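Local coordinates for SusD-like protein BACOVA_02651 (Bacteroides ovatus, PDB 5E76) that binds xyloglucan at the cell surface of a gut bacterium, probably handing the polysaccharide on for transport into the periplasm and degradation, at residues G266-W271 against G336-M341; M219-D224 against R385-K390. All coordinates share one frame; numbering follows the deposited sequence.

Contact 1: G266-W271 against G336-M341. With XYS (alpha-D-xylopyranose), chain B; BGC (beta-D-glucopyranose), chain C; BGC (beta-D-glucopyranose), chain D.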
ATOM      1  N   GLY A 266      21.088  10.551   9.806  1.00 79.56           N
ATOM      2  CA  GLY A 266      22.527  10.590   9.940  1.00 81.95           C
ATOM      3  C   GLY A 266      23.136  11.634   9.028  1.00 82.65           C
ATOM      4  O   GLY A 266      24.142  11.383   8.377  1.00 83.98           O
ATOM      5  N   GLY A 267      22.494  12.797   8.965  1.00 81.73           N
ATOM      6  CA  GLY A 267      22.973  13.913   8.180  1.00 82.33           C
ATOM      7  C   GLY A 267      22.401  14.062   6.767  1.00 80.82           C
ATOM      8  O   GLY A 267      22.368  15.175   6.251  1.00 80.75           O
ATOM      9  N   VAL A 268      21.963  12.964   6.145  1.00 79.70           N
ATOM     10  CA  VAL A 268      21.576  12.964   4.724  1.00 78.52           C
ATOM     11  C   VAL A 268      20.449  13.950   4.398  1.00 76.73           C
ATOM     12  O   VAL A 268      19.543  14.158   5.192  1.00 75.62           O
ATOM     13  CB  VAL A 268      21.155  11.550   4.272  1.00 77.52           C
ATOM     14  CG1 VAL A 268      20.550  11.576   2.882  1.00 76.07           C
ATOM     15  CG2 VAL A 268      22.355  10.612   4.308  1.00 79.40           C
ATOM     16  N   ASN A 269      20.518  14.555   3.217  1.00 76.50           N
ATOM     17  CA  ASN A 269      19.562  15.597   2.836  1.00 75.01           C
ATOM     18  C   ASN A 269      18.131  15.057   2.740  1.00 72.63           C
ATOM     19  O   ASN A 269      17.912  13.947   2.244  1.00 71.95           O
ATOM     20  CB  ASN A 269      19.971  16.231   1.503  1.00 75.31           C
ATOM     21  CG  ASN A 269      19.104  17.423   1.126  1.00 74.04           C
ATOM     22  OD1 ASN A 269      18.725  18.227   1.978  1.00 73.92           O
ATOM     23  ND2 ASN A 269      18.799  17.550  -0.163  1.00 73.17           N
ATOM     24  N   CYS A 270      17.173  15.845   3.225  1.00 71.45           N
ATOM     25  CA  CYS A 270      15.761  15.475   3.188  1.00 69.20           C
ATOM     26  C   CYS A 270      14.933  16.727   3.391  1.00 68.26           C
ATOM     27  O   CYS A 270      15.491  17.798   3.685  1.00 69.46           O
ATOM     28  CB  CYS A 270      15.424  14.418   4.252  1.00 68.90           C
ATOM     29  SG  CYS A 270      15.840  14.886   5.948  1.00 70.28           S
ATOM     30  N   TRP A 271      13.612  16.599   3.236  1.00 66.18           N
ATOM     31  CA  TRP A 271      12.752  17.773   3.206  1.00 65.15           C
ATOM     32  C   TRP A 271      11.289  17.514   3.509  1.00 63.04           C
ATOM     33  O   TRP A 271      10.480  18.425   3.387  1.00 62.04           O
ATOM     34  CB  TRP A 271      12.855  18.435   1.815  1.00 64.94           C
ATOM     35  CG  TRP A 271      12.644  17.440   0.741  1.00 64.03           C
ATOM     36  CD1 TRP A 271      11.474  16.809   0.430  1.00 62.06           C
ATOM     37  CD2 TRP A 271      13.631  16.926  -0.159  1.00 65.10           C
ATOM     38  NE1 TRP A 271      11.672  15.933  -0.599  1.00 61.86           N
ATOM     39  CE2 TRP A 271      12.984  15.989  -0.989  1.00 63.70           C
ATOM     40  CE3 TRP A 271      14.999  17.172  -0.352  1.00 67.16           C
ATOM     41  CZ2 TRP A 271      13.658  15.301  -2.000  1.00 64.31           C
ATOM     42  CZ3 TRP A 271      15.664  16.481  -1.347  1.00 67.74           C
ATOM     43  CH2 TRP A 271      14.999  15.559  -2.159  1.00 66.34           C
ATOM     44  N   GLY A 336      25.768   1.679   6.034  1.00 85.79           N
ATOM     45  CA  GLY A 336      26.096   2.821   5.201  1.00 85.96           C
ATOM     46  C   GLY A 336      25.221   3.058   3.977  1.00 84.08           C
ATOM     47  O   GLY A 336      25.490   3.955   3.194  1.00 84.23           O
ATOM     48  N   LYS A 337      24.154   2.279   3.826  1.00 82.34           N
ATOM     49  CA  LYS A 337      23.320   2.355   2.614  1.00 80.61           C
ATOM     50  C   LYS A 337      22.181   3.392   2.669  1.00 78.65           C
ATOM     51  O   LYS A 337      21.052   3.097   2.274  1.00 76.73           O
ATOM     52  CB  LYS A 337      22.720   0.974   2.323  1.00 79.72           C
ATOM     53  CG  LYS A 337      23.729  -0.174   2.419  1.00 81.59           C
ATOM     54  CD  LYS A 337      24.751  -0.087   1.289  1.00 83.00           C
ATOM     55  CE  LYS A 337      25.820  -1.164   1.405  1.00 85.02           C
ATOM     56  NZ  LYS A 337      25.200  -2.503   1.679  1.00 84.32           N
ATOM     57  N   VAL A 338      22.490   4.604   3.127  1.00 79.20           N
ATOM     58  CA  VAL A 338      21.514   5.693   3.196  1.00 77.57           C
ATOM     59  C   VAL A 338      22.090   6.980   2.618  1.00 78.30           C
ATOM     60  O   VAL A 338      22.943   7.614   3.229  1.00 79.88           O
ATOM     61  CB  VAL A 338      21.068   5.966   4.650  1.00 77.31           C
ATOM     62  CG1 VAL A 338      20.168   7.199   4.740  1.00 75.88           C
ATOM     63  CG2 VAL A 338      20.362   4.749   5.218  1.00 76.41           C
ATOM     64  N   LYS A 339      21.626   7.361   1.436  1.00 77.19           N
ATOM     65  CA  LYS A 339      21.909   8.699   0.909  1.00 77.51           C
ATOM     66  C   LYS A 339      20.617   9.299   0.334  1.00 75.27           C
ATOM     67  O   LYS A 339      19.618   8.594   0.183  1.00 73.62           O
ATOM     68  CB  LYS A 339      23.022   8.667  -0.144  1.00 79.04           C
ATOM     69  CG  LYS A 339      23.372  10.070  -0.736  1.00 79.48           C
ATOM     70  CD  LYS A 339      23.700  11.116   0.368  1.00 80.37           C
ATOM     71  CE  LYS A 339      23.352  12.540  -0.050  1.00 79.79           C
ATOM     72  NZ  LYS A 339      23.165  13.485   1.107  1.00 79.92           N
ATOM     73  N   GLN A 340      20.622  10.599   0.058  1.00 75.25           N
ATOM     74  CA  GLN A 340      19.415  11.279  -0.402  1.00 73.23           C
ATOM     75  C   GLN A 340      18.794  10.530  -1.579  1.00 71.90           C
ATOM     76  O   GLN A 340      19.511  10.013  -2.445  1.00 72.81           O
ATOM     77  CB  GLN A 340      19.709  12.736  -0.789  1.00 73.71           C
ATOM     78  CG  GLN A 340      20.248  12.977  -2.188  1.00 74.22           C
ATOM     79  CD  GLN A 340      20.047  14.417  -2.605  1.00 73.94           C
ATOM     80  OE1 GLN A 340      20.135  15.323  -1.774  1.00 74.42           O
ATOM     81  NE2 GLN A 340      19.760  14.641  -3.901  1.00 73.20           N
ATOM     82  N   MET A 341      17.468  10.452  -1.574  1.00 69.81           N
ATOM     83  CA  MET A 341      16.742   9.695  -2.582  1.00 68.41           C
ATOM     84  C   MET A 341      17.337   8.294  -2.793  1.00 69.29           C
ATOM     85  O   MET A 341      17.383   7.786  -3.927  1.00 69.14           O
ATOM     86  CB  MET A 341      16.720  10.452  -3.909  1.00 68.10           C
ATOM     87  CG  MET A 341      16.102  11.845  -3.861  1.00 67.22           C
ATOM     88  SD  MET A 341      15.902  12.560  -5.545  1.00 66.60           S
ATOM     89  CE  MET A 341      14.593  11.515  -6.166  1.00 64.42           C
TER
HETATM   90  C1  XYS B   9      19.226  17.492  -6.133  1.00 85.68           C
HETATM   91  C2  XYS B   9      19.832  18.119  -4.914  1.00 87.12           C
HETATM   92  C3  XYS B   9      19.659  19.644  -5.079  1.00 87.16           C
HETATM   93  C4  XYS B   9      20.399  20.077  -6.363  1.00 87.99           C
HETATM   94  C5  XYS B   9      19.762  19.278  -7.522  1.00 86.75           C
HETATM   95  O2  XYS B   9      19.017  17.770  -3.825  1.00 86.42           O
HETATM   96  O3  XYS B   9      20.362  20.252  -4.028  1.00 88.58           O
HETATM   97  O4  XYS B   9      20.074  21.420  -6.603  1.00 87.91           O
HETATM   98  O5  XYS B   9      19.939  17.892  -7.212  1.00 86.63           O
HETATM   99  C2  BGC C   5       9.610  20.818   0.874  1.00 61.80           C
HETATM  100  C3  BGC C   5       8.438  21.671   1.160  1.00 61.49           C
HETATM  101  C4  BGC C   5       8.826  23.076   1.189  1.00 60.24           C
HETATM  102  C5  BGC C   5       9.427  23.515  -0.082  1.00 65.69           C
HETATM  103  C6  BGC C   5       9.902  24.940   0.090  1.00 73.88           C
HETATM  104  C1  BGC C   5      10.162  21.166  -0.522  1.00 60.92           C
HETATM  105  O2  BGC C   5       9.265  19.438   0.953  1.00 60.38           O
HETATM  106  O3  BGC C   5       7.827  21.267   2.438  1.00 64.78           O
HETATM  107  O4  BGC C   5       7.667  23.929   1.431  1.00 68.73           O
HETATM  108  O5  BGC C   5      10.545  22.646  -0.457  1.00 62.91           O
HETATM  109  O6  BGC C   5      11.011  25.216  -0.751  1.00 78.54           O
HETATM  110  C2  BGC D   4      13.820  20.451  -3.515  1.00 65.16           C
HETATM  111  C3  BGC D   4      13.220  20.841  -2.170  1.00 64.70           C
HETATM  112  C4  BGC D   4      11.718  20.580  -2.143  1.00 62.54           C
HETATM  113  C5  BGC D   4      11.396  19.177  -2.643  1.00 61.56           C
HETATM  114  C6  BGC D   4       9.891  18.943  -2.689  1.00 59.29           C
HETATM  115  C1  BGC D   4      13.372  19.055  -3.931  1.00 76.54           C
HETATM  116  O2  BGC D   4      15.249  20.491  -3.433  1.00 67.35           O
HETATM  117  O3  BGC D   4      13.470  22.229  -1.918  1.00 65.39           O
HETATM  118  O4  BGC D   4      11.227  20.738  -0.807  1.00 73.37           O
HETATM  119  O5  BGC D   4      11.948  18.997  -3.947  1.00 70.22           O
HETATM  120  O6  BGC D   4       9.575  18.032  -3.748  1.00 61.57           O
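Gln340 OE1 accepts a nearly straight hydrogen bond from Asn269 ND2 (3.1 Å, 165° at the hydrogen). Gln340 OE1 lies in the amide plane of Asn269, while ND2 is tilted 28° from the carbonyl plane of Gln340, and the two side chains run side by side, pointing the same way. That bond fixes the turn of the Gln340 amide and leaves NE2 to reach the xylose, giving a hydrogen bond to XYS O2 of 3.2 Å; this is a side-branch sugar, consistent with recognition of the xylose branches as well as the glucan backbone. Trp271 serves the backbone: C5 of the chain D glucose sits 3.7 Å above one face of the indole, displaced from the ring centre, a CH-pi platform common in carbohydrate-binding sites. The far corner of the Trp271 ring, CH2, comes to 4.2 Å from Met341 CG. NE1 is hydrogen-bonded to Asp257, which probably helps hold the ring in place. Next to these pocket residues the two loops join through Val268. Its CG1, anti to the backbone N, lies against the peptide between Lys339 and Gln340, while CG2 packs on Val338 CG1 at 4.1 Å. Lys339 starts away from the facing loop, then bends at chi2 (53°) and lays its aliphatic end along Val268. Both segments are irregular loops, one between helix 255-258 and strand 275-276, the other between strands 313-314 and 347-351; Leu255 and Ser256 of helix 255-258 touch side chains of both.

Contact 2: M219-D224 against R385-K390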
ATOM      1  N   MET A 219       6.547 -11.468  12.205  1.00 61.29           N
ATOM      2  CA  MET A 219       7.722 -11.093  12.968  1.00 63.15           C
ATOM      3  C   MET A 219       7.276 -10.741  14.366  1.00 63.04           C
ATOM      4  O   MET A 219       6.287 -10.045  14.520  1.00 61.52           O
ATOM      5  CB  MET A 219       8.458  -9.909  12.370  1.00 63.56           C
ATOM      6  CG  MET A 219       9.199 -10.221  11.094  1.00 64.19           C
ATOM      7  SD  MET A 219      10.409  -8.947  10.729  1.00 65.42           S
ATOM      8  CE  MET A 219      11.704  -9.438  11.847  1.00 67.90           C
ATOM      9  N   THR A 220       8.030 -11.186  15.373  1.00 64.72           N
ATOM     10  CA  THR A 220       7.602 -11.064  16.753  1.00 64.75           C
ATOM     11  C   THR A 220       7.370  -9.626  17.137  1.00 64.21           C
ATOM     12  O   THR A 220       6.495  -9.318  17.956  1.00 63.33           O
ATOM     13  CB  THR A 220       8.647 -11.670  17.728  1.00 66.92           C
ATOM     14  OG1 THR A 220       8.928 -13.012  17.331  1.00 67.55           O
ATOM     15  CG2 THR A 220       8.125 -11.648  19.158  1.00 66.93           C
ATOM     16  N   ASN A 221       8.202  -8.763  16.586  1.00 64.86           N
ATOM     17  CA  ASN A 221       8.102  -7.354  16.846  1.00 64.50           C
ATOM     18  C   ASN A 221       7.701  -6.616  15.561  1.00 63.10           C
ATOM     19  O   ASN A 221       8.310  -6.792  14.500  1.00 63.47           O
ATOM     20  CB  ASN A 221       9.416  -6.834  17.405  1.00 66.54           C
ATOM     21  CG  ASN A 221      10.010  -7.757  18.481  1.00 68.19           C
ATOM     22  OD1 ASN A 221       9.308  -8.314  19.331  1.00 67.80           O
ATOM     23  ND2 ASN A 221      11.307  -7.930  18.425  1.00 70.08           N
ATOM     24  N   TYR A 222       6.663  -5.797  15.662  1.00 61.52           N
ATOM     25  CA  TYR A 222       6.110  -5.117  14.484  1.00 60.01           C
ATOM     26  C   TYR A 222       7.168  -4.129  13.933  1.00 61.01           C
ATOM     27  O   TYR A 222       7.355  -4.017  12.721  1.00 60.66           O
ATOM     28  CB  TYR A 222       4.793  -4.427  14.849  1.00 58.24           C
ATOM     29  CG  TYR A 222       4.218  -3.498  13.811  1.00 56.76           C
ATOM     30  CD1 TYR A 222       3.314  -3.955  12.868  1.00 55.16           C
ATOM     31  CD2 TYR A 222       4.546  -2.154  13.812  1.00 56.98           C
ATOM     32  CE1 TYR A 222       2.768  -3.098  11.941  1.00 53.83           C
ATOM     33  CE2 TYR A 222       4.022  -1.296  12.903  1.00 55.68           C
ATOM     34  CZ  TYR A 222       3.133  -1.759  11.970  1.00 54.10           C
ATOM     35  OH  TYR A 222       2.621  -0.875  11.083  1.00 52.86           O
ATOM     36  N   GLU A 223       7.914  -3.487  14.831  1.00 62.39           N
ATOM     37  CA  GLU A 223       8.870  -2.482  14.432  1.00 63.36           C
ATOM     38  C   GLU A 223       9.981  -3.114  13.597  1.00 64.64           C
ATOM     39  O   GLU A 223      10.567  -2.452  12.749  1.00 64.96           O
ATOM     40  CB  GLU A 223       9.445  -1.763  15.640  1.00 64.70           C
ATOM     41  CG  GLU A 223      10.512  -2.536  16.404  1.00 66.76           C
ATOM     42  CD  GLU A 223      10.790  -1.926  17.779  1.00 67.84           C
ATOM     43  OE1 GLU A 223       9.815  -1.837  18.568  1.00 66.88           O
ATOM     44  OE2 GLU A 223      11.953  -1.542  18.068  1.00 69.64           O
ATOM     45  N   ASP A 224      10.236  -4.406  13.807  1.00 65.36           N
ATOM     46  CA  ASP A 224      11.284  -5.099  13.057  1.00 66.67           C
ATOM     47  C   ASP A 224      11.047  -5.139  11.557  1.00 65.66           C
ATOM     48  O   ASP A 224      12.005  -5.226  10.790  1.00 66.81           O
ATOM     49  CB  ASP A 224      11.445  -6.537  13.531  1.00 67.45           C
ATOM     50  CG  ASP A 224      12.222  -6.650  14.871  1.00 69.26           C
ATOM     51  OD1 ASP A 224      12.939  -5.687  15.221  1.00 70.27           O
ATOM     52  OD2 ASP A 224      12.119  -7.700  15.560  1.00 69.71           O
ATOM     53  N   ARG A 385       0.506  -9.336  18.264  1.00 55.42           N
ATOM     54  CA  ARG A 385       1.829  -8.826  17.987  1.00 56.88           C
ATOM     55  C   ARG A 385       1.979  -7.365  18.363  1.00 56.94           C
ATOM     56  O   ARG A 385       3.051  -6.931  18.774  1.00 58.51           O
ATOM     57  CB  ARG A 385       2.162  -8.974  16.535  1.00 56.59           C
ATOM     58  CG  ARG A 385       3.361  -8.114  16.202  1.00 57.81           C
ATOM     59  CD  ARG A 385       3.905  -8.531  14.968  1.00 58.03           C
ATOM     60  NE  ARG A 385       3.072  -8.084  13.882  1.00 56.26           N
ATOM     61  CZ  ARG A 385       3.428  -8.177  12.617  1.00 56.18           C
ATOM     62  NH1 ARG A 385       4.612  -8.701  12.327  1.00 57.81           N
ATOM     63  NH2 ARG A 385       2.609  -7.748  11.664  1.00 54.54           N
ATOM     64  N   ALA A 386       0.926  -6.588  18.162  1.00 55.27           N
ATOM     65  CA  ALA A 386       0.945  -5.181  18.537  1.00 55.23           C
ATOM     66  C   ALA A 386       0.912  -5.058  20.036  1.00 56.05           C
ATOM     67  O   ALA A 386       0.895  -3.955  20.564  1.00 56.17           O
ATOM     68  CB  ALA A 386      -0.259  -4.411  17.901  1.00 53.16           C
ATOM     69  N   LYS A 387       0.855  -6.198  20.716  1.00 56.59           N
ATOM     70  CA  LYS A 387       0.926  -6.241  22.173  1.00 57.60           C
ATOM     71  C   LYS A 387      -0.278  -5.529  22.793  1.00 56.31           C
ATOM     72  O   LYS A 387      -0.188  -4.923  23.864  1.00 57.04           O
ATOM     73  CB  LYS A 387       2.227  -5.623  22.661  1.00 59.51           C
ATOM     74  CG  LYS A 387       3.467  -6.252  22.048  1.00 60.89           C
ATOM     75  CD  LYS A 387       3.670  -7.710  22.487  1.00 61.73           C
ATOM     76  CE  LYS A 387       5.075  -8.251  22.065  1.00 63.49           C
ATOM     77  NZ  LYS A 387       5.103  -8.554  20.572  1.00 62.69           N
ATOM     78  N   ILE A 388      -1.407  -5.613  22.107  1.00 54.43           N
ATOM     79  CA  ILE A 388      -2.620  -5.043  22.634  1.00 53.14           C
ATOM     80  C   ILE A 388      -3.580  -6.183  22.812  1.00 52.24           C
ATOM     81  O   ILE A 388      -3.386  -7.287  22.332  1.00 52.38           O
ATOM     82  CB  ILE A 388      -3.220  -3.914  21.712  1.00 51.62           C
ATOM     83  CG1 ILE A 388      -3.530  -4.444  20.300  1.00 50.43           C
ATOM     84  CG2 ILE A 388      -2.278  -2.728  21.723  1.00 52.66           C
ATOM     85  CD1 ILE A 388      -4.095  -3.358  19.232  1.00 48.91           C
ATOM     86  N   ASN A 389      -4.611  -5.878  23.547  1.00 54.77           N
ATOM     87  CA  ASN A 389      -5.683  -6.814  23.878  1.00 53.84           C
ATOM     88  C   ASN A 389      -6.376  -7.438  22.684  1.00 52.33           C
ATOM     89  O   ASN A 389      -6.694  -6.751  21.709  1.00 51.19           O
ATOM     90  CB  ASN A 389      -6.717  -6.060  24.708  1.00 53.02           C
ATOM     91  CG  ASN A 389      -6.705  -4.541  24.382  1.00 52.59           C
ATOM     92  OD1 ASN A 389      -5.680  -3.835  24.659  1.00 53.93           O
ATOM     93  ND2 ASN A 389      -7.761  -4.060  23.694  1.00 50.79           N
ATOM     94  N   LYS A 390      -6.647  -8.729  22.760  1.00 49.35           N
ATOM     95  CA  LYS A 390      -7.481  -9.371  21.751  1.00 47.87           C
ATOM     96  C   LYS A 390      -8.925  -8.862  21.790  1.00 46.06           C
ATOM     97  O   LYS A 390      -9.361  -8.284  22.791  1.00 46.05           O
ATOM     98  CB  LYS A 390      -7.472 -10.881  21.941  1.00 48.37           C
ATOM     99  CG  LYS A 390      -6.156 -11.480  21.728  1.00 49.99           C
ATOM    100  CD  LYS A 390      -6.260 -12.967  21.675  1.00 50.26           C
ATOM    101  CE  LYS A 390      -4.902 -13.606  21.857  1.00 52.23           C
ATOM    102  NZ  LYS A 390      -5.081 -15.083  21.837  1.00 52.48           N
TER
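Met219-Asp224 is an irregular loop whose last three residues take helical backbone angles, and it meets Arg385-Lys390 where helix 374-385 ends in a Schellman motif, with Lys387 at positive phi (64°). The backbones come nearest at Thr220 and Arg385, whose CA atoms are 6.3 Å apart. From the helix end Arg385 reaches across with CG anti to its own backbone N (chi1 165°), then bends at chi3, which brings the guanidinium between Met219 and Tyr222. NH1 donates to Met219 O at 3.1 Å, the oxygen lying near the guanidinium plane, although its modelled position is less sure. Tyr222 stands almost perpendicular, the planes 84° apart: its ring edge at CD1 faces the flat side of the guanidinium, 4.0 Å from NH2. Glu235 and Glu406 form salt bridges with NH1 and NH2, two carboxylates that probably offset the charge, with Arg351 close by. A leucine in place of Arg385 would probably leave both glutamates without this cationic partner. Tyr222 OH bonds to Glu406 O. At the exposed margin Lys387 folds back, bent at chi2 and chi4, and its NZ donates to Arg385 O at 3.2 Å.

From the N terminus, the chain first reaches 219-224, in the loop after helix 197-213, then both halves of contact 1 at 266-271 and 336-341, and finally 385-390 at the end of helix 374-385. Contact 2 therefore closes the longer loop, with 160 residues between its segments, and contact 1 closes a shorter one of 64 wholly within it. The two do not touch: their centres are 29 Å apart and their nearest atoms about 14 Å. Contact 1 joins two loops at the glycan-binding surface, whereas contact 2 fastens a helix end to a loop well away from it, all within the SusD family region.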